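Local coordinates for protein signal peptidase I (PDB 4ME8) that probably cleaves hydrophobic N-terminal signal or leader sequences from secreted proteins, as a serine-type endopeptidase of the S26 family, at residues Q28-I33 with A45-G50; E86-D91 with D115-S120; M109-G114 with F126-Q131. All coordinates share one frame; numbering follows the deposited sequence. Where two conformers were deposited one is given.

How the contacts relate
All three contacts lie within the S26 peptidase region of the chain, and two of them belong to one antiparallel beta sheet of five strands. Contact 1 joins strands 32-36 and 43-50. Contact 3 joins 109-113 to an edge strand, 129-130. Strands 43-50 and 109-113 are neighbours, so the centres of contacts 1 and 3 are about 9 Å apart. Contact 2 lies off the sheet, where loop 86-91 meets loop 115-120, its centre about 16 Å from that of either. Contact 1 closes before the others open, and the segments of contacts 2 and 3 alternate along the chain. Lys46, predicted catalytic, probably hydrogen-bonds Ser120, and Arg47 salt-bridges Asp115. Loop 115-120 is thus tied to the strand that carries the predicted catalytic lysine.

Contact 1 of 3, residues Q28-I33 with A45-G50; sequences QRFDII and AKRLIG
Leu48 packs its side chain against one face of the type II beta turn from Gln28 to Asp31. The turn leads into a beta hairpin made of strands 32-36 and 43-50, which run antiparallel. Leu48 CG stands anti to its backbone N (chi1 -179°). Beyond it, CD2 rests 3.6 Å from Gln28 O. The Leu48 backbone fixes the fit: its O accepts from Phe30 N at 2.7 Å, and its N gives a nearly straight bond to Asp31 O (176°). Asp31 OD2 braces the turn by accepting a bond from Gln28 N, which comes from above the carboxylate plane. Farther along, Ile33 and Lys46 exchange two backbone bonds as a hydrogen-bonded pair.

A second set of bumps lies on the face of Ile32 and Arg47. The bent Arg47 chain lays its guanidinium against Ile32, whose CG1 sits 4.0 Å from the guanidinium plane of Arg47, over its centre. Arg47 NH1 makes a weak bond to Phe30 O, while NH2 forms a salt bridge with Asp115. Arg29 CG lies over the centre of the Phe30 ring, 3.9 Å above the plane. Ile49 CD1 comes in obliquely, 3.9 Å from Phe30 CE1. Arg29 NH1 donates to Ile49 O at 2.9 Å, with that oxygen in the guanidinium plane. Arg29 NH2 is salt-bridged to Glu54. Ile49 and Gly50 both face Phe111 of the next strand, a classic beta bulge.

Lys46, predicted to be catalytic, faces the same side of the sheet as Ile33, and its NZ hydrogen-bonds Ser120 OG. At the backbone of Lys46, Ile33 CG1 comes to 3.4 Å from Lys46 O.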
loop_
_atom_site.group_PDB
_atom_site.type_symbol
_atom_site.label_atom_id
_atom_site.label_comp_id
_atom_site.label_asym_id
_atom_site.label_seq_id
_atom_site.Cartn_x
_atom_site.Cartn_y
_atom_site.Cartn_z
ATOM N N GLN A 28 -8.014 3.092 -9.040
ATOM C CA GLN A 28 -8.861 2.225 -8.225
ATOM C C GLN A 28 -7.942 1.300 -7.430
ATOM O O GLN A 28 -6.781 1.156 -7.762
ATOM C CB GLN A 28 -9.770 1.379 -9.107
ATOM C CG GLN A 28 -10.462 2.128 -10.237
ATOM C CD GLN A 28 -11.167 1.187 -11.202
ATOM O OE1 GLN A 28 -10.843 1.141 -12.393
ATOM N NE2 GLN A 28 -12.127 0.416 -10.689
ATOM N N ARG A 29 -8.462 0.657 -6.397
ATOM C CA ARG A 29 -7.650 -0.247 -5.575
ATOM C C ARG A 29 -6.976 -1.366 -6.383
ATOM O O ARG A 29 -7.582 -1.992 -7.249
ATOM C CB ARG A 29 -8.507 -0.859 -4.472
ATOM C CG ARG A 29 -7.723 -1.538 -3.360
ATOM C CD ARG A 29 -8.648 -2.351 -2.460
ATOM N NE ARG A 29 -9.924 -1.663 -2.250
ATOM C CZ ARG A 29 -10.095 -0.584 -1.479
ATOM N NH1 ARG A 29 -9.074 -0.057 -0.802
ATOM N NH2 ARG A 29 -11.302 -0.022 -1.389
ATOM N N PHE A 30 -5.708 -1.601 -6.069
ATOM C CA PHE A 30 -4.874 -2.608 -6.727
ATOM C C PHE A 30 -4.325 -2.155 -8.089
ATOM O O PHE A 30 -3.578 -2.891 -8.732
ATOM C CB PHE A 30 -5.570 -3.976 -6.830
ATOM C CG PHE A 30 -6.013 -4.545 -5.499
ATOM C CD1 PHE A 30 -5.133 -4.626 -4.432
ATOM C CD2 PHE A 30 -7.302 -5.035 -5.330
ATOM C CE1 PHE A 30 -5.526 -5.168 -3.215
ATOM C CE2 PHE A 30 -7.701 -5.586 -4.116
ATOM C CZ PHE A 30 -6.808 -5.659 -3.059
ATOM N N ASP A 31 -4.673 -0.943 -8.514
ATOM C CA ASP A 31 -3.968 -0.304 -9.615
ATOM C C ASP A 31 -2.524 -0.014 -9.204
ATOM O O ASP A 31 -2.229 0.271 -8.028
ATOM C CB ASP A 31 -4.642 1.015 -10.031
ATOM C CG ASP A 31 -5.927 0.806 -10.839
ATOM O OD1 ASP A 31 -6.255 -0.350 -11.192
ATOM O OD2 ASP A 31 -6.607 1.821 -11.141
ATOM N N ILE A 32 -1.633 -0.103 -10.186
ATOM C CA ILE A 32 -0.243 0.292 -10.005
ATOM C C ILE A 32 -0.124 1.742 -10.446
ATOM O O ILE A 32 -0.610 2.114 -11.512
ATOM C CB ILE A 32 0.716 -0.632 -10.787
ATOM C CG1 ILE A 32 0.814 -1.964 -10.051
ATOM C CG2 ILE A 32 2.109 -0.021 -10.903
ATOM C CD1 ILE A 32 1.341 -3.086 -10.903
ATOM N N ILE A 33 0.502 2.557 -9.601
ATOM C CA ILE A 33 0.594 3.986 -9.858
ATOM C C ILE A 33 2.014 4.511 -9.728
ATOM O O ILE A 33 2.766 4.091 -8.845
ATOM C CB ILE A 33 -0.351 4.788 -8.937
ATOM C CG1 ILE A 33 -0.150 4.426 -7.463
ATOM C CG2 ILE A 33 -1.802 4.525 -9.320
ATOM C CD1 ILE A 33 -0.906 5.345 -6.531
ATOM N N ALA A 45 7.165 3.209 -8.628
ATOM C CA ALA A 45 5.896 2.577 -8.922
ATOM C C ALA A 45 5.478 1.740 -7.729
ATOM O O ALA A 45 6.278 0.957 -7.215
ATOM C CB ALA A 45 6.036 1.703 -10.153
ATOM N N LYS A 46 4.240 1.926 -7.268
ATOM C CA LYS A 46 3.685 1.125 -6.174
ATOM C C LYS A 46 2.213 0.827 -6.424
ATOM O O LYS A 46 1.584 1.470 -7.254
ATOM C CB LYS A 46 3.840 1.829 -4.818
ATOM C CG LYS A 46 5.280 2.067 -4.359
ATOM C CD LYS A 46 6.026 0.783 -4.007
ATOM C CE LYS A 46 7.519 1.061 -3.960
ATOM N NZ LYS A 46 8.346 -0.084 -3.498
ATOM N N ARG A 47 1.693 -0.160 -5.699
ATOM C CA ARG A 47 0.300 -0.561 -5.788
ATOM C C ARG A 47 -0.596 0.240 -4.834
ATOM O O ARG A 47 -0.280 0.430 -3.656
ATOM C CB ARG A 47 0.153 -2.062 -5.514
ATOM C CG ARG A 47 -1.094 -2.652 -6.145
ATOM C CD ARG A 47 -1.185 -4.158 -5.965
ATOM N NE ARG A 47 -0.250 -4.878 -6.831
ATOM C CZ ARG A 47 -0.510 -5.262 -8.085
ATOM N NH1 ARG A 47 -1.682 -4.988 -8.653
ATOM N NH2 ARG A 47 0.416 -5.917 -8.781
ATOM N N LEU A 48 -1.708 0.724 -5.379
ATOM C CA LEU A 48 -2.697 1.447 -4.602
ATOM C C LEU A 48 -3.438 0.441 -3.723
ATOM O O LEU A 48 -4.004 -0.531 -4.224
ATOM C CB LEU A 48 -3.667 2.181 -5.537
ATOM C CG LEU A 48 -4.767 3.012 -4.868
ATOM C CD1 LEU A 48 -4.187 3.861 -3.741
ATOM C CD2 LEU A 48 -5.450 3.887 -5.903
ATOM N N ILE A 49 -3.394 0.666 -2.412
ATOM C CA ILE A 49 -3.970 -0.263 -1.433
ATOM C C ILE A 49 -5.092 0.419 -0.641
ATOM O O ILE A 49 -6.198 -0.124 -0.515
ATOM C CB ILE A 49 -2.866 -0.818 -0.505
ATOM C CG1 ILE A 49 -1.911 -1.721 -1.308
ATOM C CG2 ILE A 49 -3.453 -1.572 0.674
ATOM C CD1 ILE A 49 -2.520 -3.008 -1.845
ATOM N N GLY A 50 -4.818 1.616 -0.143
ATOM C CA GLY A 50 -5.802 2.373 0.618
ATOM C C GLY A 50 -6.161 3.700 -0.017
ATOM O O GLY A 50 -5.287 4.439 -0.469
#

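Contact 2 of 3, residues E86-D91 with D115-S120; sequences ENYTQD and DNRPRS. With EDO (1,2-ethanediol), chain B.
Two side-chain hydrogen bonds, from Tyr88 to Asp115 and from Arg117 to Thr89, fasten these loops together. Tyr88 OH donates to Asp115 O at 3.0 Å. The hydroxyl lies in the carbonyl plane, on a lone pair, with a C=O...donor angle of 134°. The same oxygen takes a bond from Arg117 N, closing an inverse gamma turn centred on Asn116. This one carbonyl thus takes two bonds, the one from Arg117 N weak. In the second bond across the loops Arg117 NH1 donates to Thr89 OG1 at 3.0 Å, with the hydroxyl oxygen close to the guanidinium plane. Tyr58 OH also binds NH1, and Glu72 pairs with NH2 in a salt bridge.

The apolar part centres on the Tyr88 ring. Its CG is anti to the backbone N (chi1 -166°), and the ring reaches across to segment 115-120. Pro118 CD sits over one face in a CH-pi contact, 3.9 Å from the ring centroid and 29° off the normal. Arg117 CG approaches the ring obliquely, 3.4 Å from Tyr88 CE2, and the two side chains cross at about a right angle. The Arg117 chain bends at chi2, and its CD comes to 3.5 Å from Thr89 OG1.

A 1,2-ethanediol, probably from the crystallisation liquor, accepts a hydrogen bond from Asp115 N at its O2 (3.1 Å). The Asp115 carboxylate itself is salt-bridged to Arg47.

No charged pair joins the two loops. The bonds across use a hydroxyl and a carbonyl, or a guanidinium and a hydroxyl. The positive charge of buried Arg117 is probably balanced by Glu72, while NH1 is held by Thr89 and Tyr58.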
loop_
_atom_site.group_PDB
_atom_site.type_symbol
_atom_site.label_atom_id
_atom_site.label_comp_id
_atom_site.label_asym_id
_atom_site.label_seq_id
_atom_site.Cartn_x
_atom_site.Cartn_y
_atom_site.Cartn_z
ATOM N N GLU A 86 7.196 -17.071 9.022
ATOM C CA GLU A 86 7.243 -15.670 8.587
ATOM C C GLU A 86 6.027 -15.180 7.773
ATOM O O GLU A 86 5.664 -15.775 6.753
ATOM C CB GLU A 86 8.536 -15.418 7.795
ATOM N N ASN A 87 5.400 -14.098 8.244
ATOM C CA ASN A 87 4.421 -13.347 7.449
ATOM C C ASN A 87 5.141 -12.427 6.461
ATOM O O ASN A 87 6.061 -11.694 6.836
ATOM C CB ASN A 87 3.500 -12.498 8.337
ATOM C CG ASN A 87 2.363 -13.297 8.959
ATOM O OD1 ASN A 87 2.038 -14.409 8.530
ATOM N ND2 ASN A 87 1.736 -12.714 9.973
ATOM N N TYR A 88 4.710 -12.470 5.203
ATOM C CA TYR A 88 5.303 -11.677 4.128
ATOM C C TYR A 88 5.173 -10.171 4.397
ATOM O O TYR A 88 6.102 -9.395 4.147
ATOM C CB TYR A 88 4.616 -12.040 2.809
ATOM C CG TYR A 88 5.328 -11.571 1.569
ATOM C CD1 TYR A 88 6.612 -12.006 1.280
ATOM C CD2 TYR A 88 4.706 -10.714 0.671
ATOM C CE1 TYR A 88 7.269 -11.592 0.135
ATOM C CE2 TYR A 88 5.351 -10.297 -0.478
ATOM C CZ TYR A 88 6.633 -10.736 -0.742
ATOM O OH TYR A 88 7.286 -10.323 -1.878
ATOM N N THR A 89 4.005 -9.775 4.893
ATOM C CA THR A 89 3.735 -8.401 5.308
ATOM C C THR A 89 3.474 -8.421 6.811
ATOM O O THR A 89 2.655 -9.209 7.286
ATOM C CB THR A 89 2.489 -7.823 4.594
ATOM O OG1 THR A 89 2.623 -7.967 3.172
ATOM C CG2 THR A 89 2.298 -6.352 4.934
ATOM N N GLN A 90 4.163 -7.555 7.551
ATOM C CA GLN A 90 4.037 -7.522 9.011
ATOM C C GLN A 90 2.657 -7.005 9.415
ATOM O O GLN A 90 2.016 -6.250 8.665
ATOM C CB GLN A 90 5.168 -6.688 9.667
ATOM C CG GLN A 90 4.980 -5.163 9.724
ATOM C CD GLN A 90 5.456 -4.442 8.468
ATOM O OE1 GLN A 90 5.143 -4.851 7.346
ATOM N NE2 GLN A 90 6.212 -3.356 8.650
ATOM N N ASP A 91 2.194 -7.433 10.588
ATOM C CA ASP A 91 0.970 -6.891 11.165
ATOM C C ASP A 91 1.096 -5.365 11.346
ATOM O O ASP A 91 2.103 -4.863 11.849
ATOM C CB ASP A 91 0.656 -7.548 12.522
ATOM C CG ASP A 91 0.328 -9.043 12.410
ATOM O OD1 ASP A 91 0.030 -9.538 11.305
ATOM O OD2 ASP A 91 0.365 -9.728 13.451
ATOM N N ASP A 115 4.811 -4.837 -4.201
ATOM C CA ASP A 115 4.598 -6.291 -4.211
ATOM C C ASP A 115 5.774 -7.066 -3.603
ATOM O O ASP A 115 5.549 -8.085 -2.944
ATOM C CB ASP A 115 4.313 -6.802 -5.621
ATOM C CG ASP A 115 2.980 -6.295 -6.191
ATOM O OD1 ASP A 115 2.188 -5.609 -5.489
ATOM O OD2 ASP A 115 2.721 -6.600 -7.374
ATOM N N ASN A 116 7.010 -6.610 -3.845
ATOM C CA ASN A 116 8.184 -7.201 -3.185
ATOM C C ASN A 116 8.275 -6.642 -1.756
ATOM O O ASN A 116 9.187 -5.886 -1.405
ATOM C CB ASN A 116 9.474 -6.961 -3.988
ATOM C CG ASN A 116 10.568 -7.976 -3.667
ATOM O OD1 ASN A 116 10.304 -9.040 -3.109
ATOM N ND2 ASN A 116 11.800 -7.648 -4.026
ATOM N N ARG A 117 7.305 -7.050 -0.939
ATOM C CA ARG A 117 7.014 -6.432 0.370
ATOM C C ARG A 117 8.196 -6.228 1.328
ATOM O O ARG A 117 8.322 -5.147 1.922
ATOM C CB ARG A 117 5.879 -7.196 1.086
ATOM C CG ARG A 117 4.518 -7.114 0.406
ATOM C CD ARG A 117 3.834 -5.779 0.660
ATOM N NE ARG A 117 2.731 -5.531 -0.273
ATOM C CZ ARG A 117 1.459 -5.864 -0.073
ATOM N NH1 ARG A 117 1.085 -6.475 1.044
ATOM N NH2 ARG A 117 0.550 -5.596 -1.015
ATOM N N PRO A 118 9.058 -7.251 1.496
ATOM C CA PRO A 118 10.190 -7.034 2.403
ATOM C C PRO A 118 11.318 -6.146 1.856
ATOM O O PRO A 118 12.262 -5.841 2.596
ATOM C CB PRO A 118 10.707 -8.451 2.683
ATOM C CG PRO A 118 10.141 -9.317 1.611
ATOM C CD PRO A 118 8.874 -8.672 1.146
ATOM N N ARG A 119 11.238 -5.766 0.580
ATOM C CA ARG A 119 12.260 -4.938 -0.060
ATOM C C ARG A 119 11.669 -3.621 -0.576
ATOM O O ARG A 119 12.296 -2.906 -1.349
ATOM C CB ARG A 119 12.924 -5.728 -1.197
ATOM C CG ARG A 119 14.097 -6.588 -0.750
ATOM C CD ARG A 119 14.280 -7.833 -1.611
ATOM N NE ARG A 119 13.524 -8.983 -1.093
ATOM C CZ ARG A 119 13.942 -9.810 -0.126
ATOM N NH1 ARG A 119 15.130 -9.643 0.467
ATOM N NH2 ARG A 119 13.159 -10.822 0.256
ATOM N N SER A 120 10.468 -3.297 -0.114
ATOM C CA SER A 120 9.722 -2.143 -0.610
ATOM C C SER A 120 9.713 -0.961 0.365
ATOM O O SER A 120 9.256 -1.071 1.515
ATOM C CB SER A 120 8.277 -2.542 -0.919
ATOM O OG SER A 120 7.515 -1.395 -1.264
HETATM C C1 EDO B . 5.155 -2.090 -8.895
HETATM O O1 EDO B . 6.398 -2.709 -9.262
HETATM C C2 EDO B . 4.416 -2.949 -7.873
HETATM O O2 EDO B . 4.999 -2.792 -6.577
#

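Contact 3 of 3, residues M109-G114 with F126-Q131; sequences MYFVLG and FGFVKQ
Tyr110 and Val129 trade two backbone hydrogen bonds and so dock a short edge strand, 129-130, onto strand 109-113 of the antiparallel sheet. Tyr110 N gives to Val129 O at 2.9 Å (161°), and Val129 N gives to Tyr110 O at 2.9 Å (174°). Each oxygen also meets a CA-H: Met109 CA stands 3.3 Å from Val129 O, and Phe128 CA 3.5 Å from Tyr110 O.

Other polar groups find partners nearby. Phe111 N is bonded to Gly50 O on the neighbouring strand. Val112 N and Gly127 O both pair with Ser123 OG, which links the strand to the chain just after helix 123-126. Gly127 leaves that helix with positive phi. Gly114 N is bonded to Asp122 OD2.

Side chains pack around this pairing. Gln131 CG lies over the centre of the Tyr110 ring, 3.6 Å above its plane, in a CH-pi contact. The two side chains cross at about a right angle. Met109, a selenomethionine, bends at chi3 (86°), which places CE 3.5 Å from Phe128 CB. The Phe128 ring turns its edge to Tyr110 O, and its outer atom CE1 meets the edge of the Phe111 ring. On the Tyr110 face Val112 packs on Lys46, a predicted catalytic residue. Next to it, Val112 CG2 touches Val129 CG2 at 3.9 Å and meets the edge of the Phe126 ring, 4.2 Å from Phe126 CZ.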
loop_
_atom_site.group_PDB
_atom_site.type_symbol
_atom_site.label_atom_id
_atom_site.label_comp_id
_atom_site.label_asym_id
_atom_site.label_seq_id
_atom_site.Cartn_x
_atom_site.Cartn_y
_atom_site.Cartn_z
HETATM N N MSE A 109 -5.343 11.694 -0.439
HETATM C CA MSE A 109 -4.133 10.898 -0.262
HETATM C C MSE A 109 -4.376 9.430 -0.439
HETATM O O MSE A 109 -5.506 8.965 -0.322
HETATM C CB MSE A 109 -3.586 11.172 1.130
HETATM C CG MSE A 109 -3.124 12.627 1.166
HETATM SE SE MSE A 109 -1.698 12.822 2.471
HETATM C CE MSE A 109 -0.140 12.342 1.386
ATOM N N TYR A 110 -3.291 8.704 -0.715
ATOM C CA TYR A 110 -3.295 7.260 -0.919
ATOM C C TYR A 110 -2.319 6.560 0.029
ATOM O O TYR A 110 -1.302 7.131 0.432
ATOM C CB TYR A 110 -2.847 6.927 -2.352
ATOM C CG TYR A 110 -3.775 7.335 -3.494
ATOM C CD1 TYR A 110 -5.157 7.210 -3.389
ATOM C CD2 TYR A 110 -3.254 7.778 -4.707
ATOM C CE1 TYR A 110 -5.990 7.542 -4.449
ATOM C CE2 TYR A 110 -4.077 8.107 -5.770
ATOM C CZ TYR A 110 -5.446 7.995 -5.637
ATOM O OH TYR A 110 -6.275 8.322 -6.687
ATOM N N PHE A 111 -2.643 5.310 0.356
ATOM C CA PHE A 111 -1.741 4.384 1.021
ATOM C C PHE A 111 -1.334 3.368 -0.027
ATOM O O PHE A 111 -2.195 2.753 -0.669
ATOM C CB PHE A 111 -2.451 3.674 2.178
ATOM C CG PHE A 111 -1.538 2.824 3.012
ATOM C CD1 PHE A 111 -0.799 3.385 4.037
ATOM C CD2 PHE A 111 -1.406 1.468 2.756
ATOM C CE1 PHE A 111 0.056 2.602 4.803
ATOM C CE2 PHE A 111 -0.549 0.684 3.504
ATOM C CZ PHE A 111 0.182 1.247 4.533
ATOM N N VAL A 112 -0.030 3.214 -0.235
ATOM C CA VAL A 112 0.479 2.314 -1.282
ATOM C C VAL A 112 1.460 1.290 -0.704
ATOM O O VAL A 112 2.068 1.531 0.326
ATOM C CB VAL A 112 1.138 3.093 -2.437
ATOM C CG1 VAL A 112 0.169 4.126 -3.018
ATOM C CG2 VAL A 112 2.445 3.753 -1.998
ATOM N N LEU A 113 1.569 0.135 -1.351
ATOM C CA LEU A 113 2.512 -0.905 -0.948
ATOM C C LEU A 113 3.149 -1.509 -2.195
ATOM O O LEU A 113 2.507 -1.578 -3.238
ATOM C CB LEU A 113 1.799 -2.010 -0.176
ATOM C CG LEU A 113 1.123 -1.706 1.161
ATOM C CD1 LEU A 113 0.403 -2.949 1.645
ATOM C CD2 LEU A 113 2.108 -1.244 2.223
ATOM N N GLY A 114 4.399 -1.952 -2.082
ATOM C CA GLY A 114 5.064 -2.646 -3.181
ATOM C C GLY A 114 4.929 -4.152 -3.063
ATOM O O GLY A 114 4.964 -4.690 -1.953
ATOM N N PHE A 126 7.455 5.481 4.253
ATOM C CA PHE A 126 7.432 6.908 3.864
ATOM C C PHE A 126 6.070 7.618 4.016
ATOM O O PHE A 126 5.937 8.795 3.662
ATOM C CB PHE A 126 8.070 7.163 2.475
ATOM C CG PHE A 126 7.368 6.519 1.293
ATOM C CD1 PHE A 126 5.982 6.480 1.182
ATOM C CD2 PHE A 126 8.121 6.024 0.239
ATOM C CE1 PHE A 126 5.369 5.914 0.083
ATOM C CE2 PHE A 126 7.516 5.461 -0.874
ATOM C CZ PHE A 126 6.135 5.409 -0.956
ATOM N N GLY A 127 5.069 6.919 4.548
ATOM C CA GLY A 127 3.789 7.550 4.859
ATOM C C GLY A 127 2.905 7.690 3.638
ATOM O O GLY A 127 3.163 7.077 2.611
ATOM N N PHE A 128 1.867 8.513 3.744
ATOM C CA PHE A 128 0.866 8.631 2.682
ATOM C C PHE A 128 1.401 9.368 1.452
ATOM O O PHE A 128 2.298 10.206 1.558
ATOM C CB PHE A 128 -0.401 9.333 3.194
ATOM C CG PHE A 128 -1.080 8.619 4.336
ATOM C CD1 PHE A 128 -1.731 7.402 4.132
ATOM C CD2 PHE A 128 -1.077 9.167 5.624
ATOM C CE1 PHE A 128 -2.361 6.749 5.184
ATOM C CE2 PHE A 128 -1.701 8.511 6.677
ATOM C CZ PHE A 128 -2.343 7.300 6.453
ATOM N N VAL A 129 0.825 9.050 0.289
ATOM C CA VAL A 129 1.199 9.681 -0.976
ATOM C C VAL A 129 0.127 10.685 -1.407
ATOM O O VAL A 129 -1.058 10.363 -1.400
ATOM C CB VAL A 129 1.370 8.613 -2.086
ATOM C CG1 VAL A 129 1.663 9.265 -3.438
ATOM C CG2 VAL A 129 2.459 7.620 -1.691
ATOM N N LYS A 130 0.529 11.894 -1.786
ATOM C CA LYS A 130 -0.443 12.880 -2.279
ATOM C C LYS A 130 -0.991 12.436 -3.631
ATOM O O LYS A 130 -0.221 12.171 -4.551
ATOM C CB LYS A 130 0.165 14.296 -2.365
ATOM C CG LYS A 130 0.343 14.947 -1.000
ATOM C CD LYS A 130 0.519 16.460 -1.023
ATOM C CE LYS A 130 0.031 17.051 0.302
ATOM N NZ LYS A 130 0.555 18.411 0.607
ATOM N N GLN A 131 -2.319 12.327 -3.725
ATOM C CA GLN A 131 -3.008 12.028 -4.989
ATOM C C GLN A 131 -2.518 12.916 -6.133
ATOM O O GLN A 131 -2.191 12.418 -7.209
ATOM C CB GLN A 131 -4.522 12.223 -4.848
ATOM C CG GLN A 131 -5.232 11.191 -3.991
ATOM C CD GLN A 131 -6.753 11.247 -4.111
ATOM O OE1 GLN A 131 -7.310 11.985 -4.912
ATOM N NE2 GLN A 131 -7.428 10.449 -3.306
#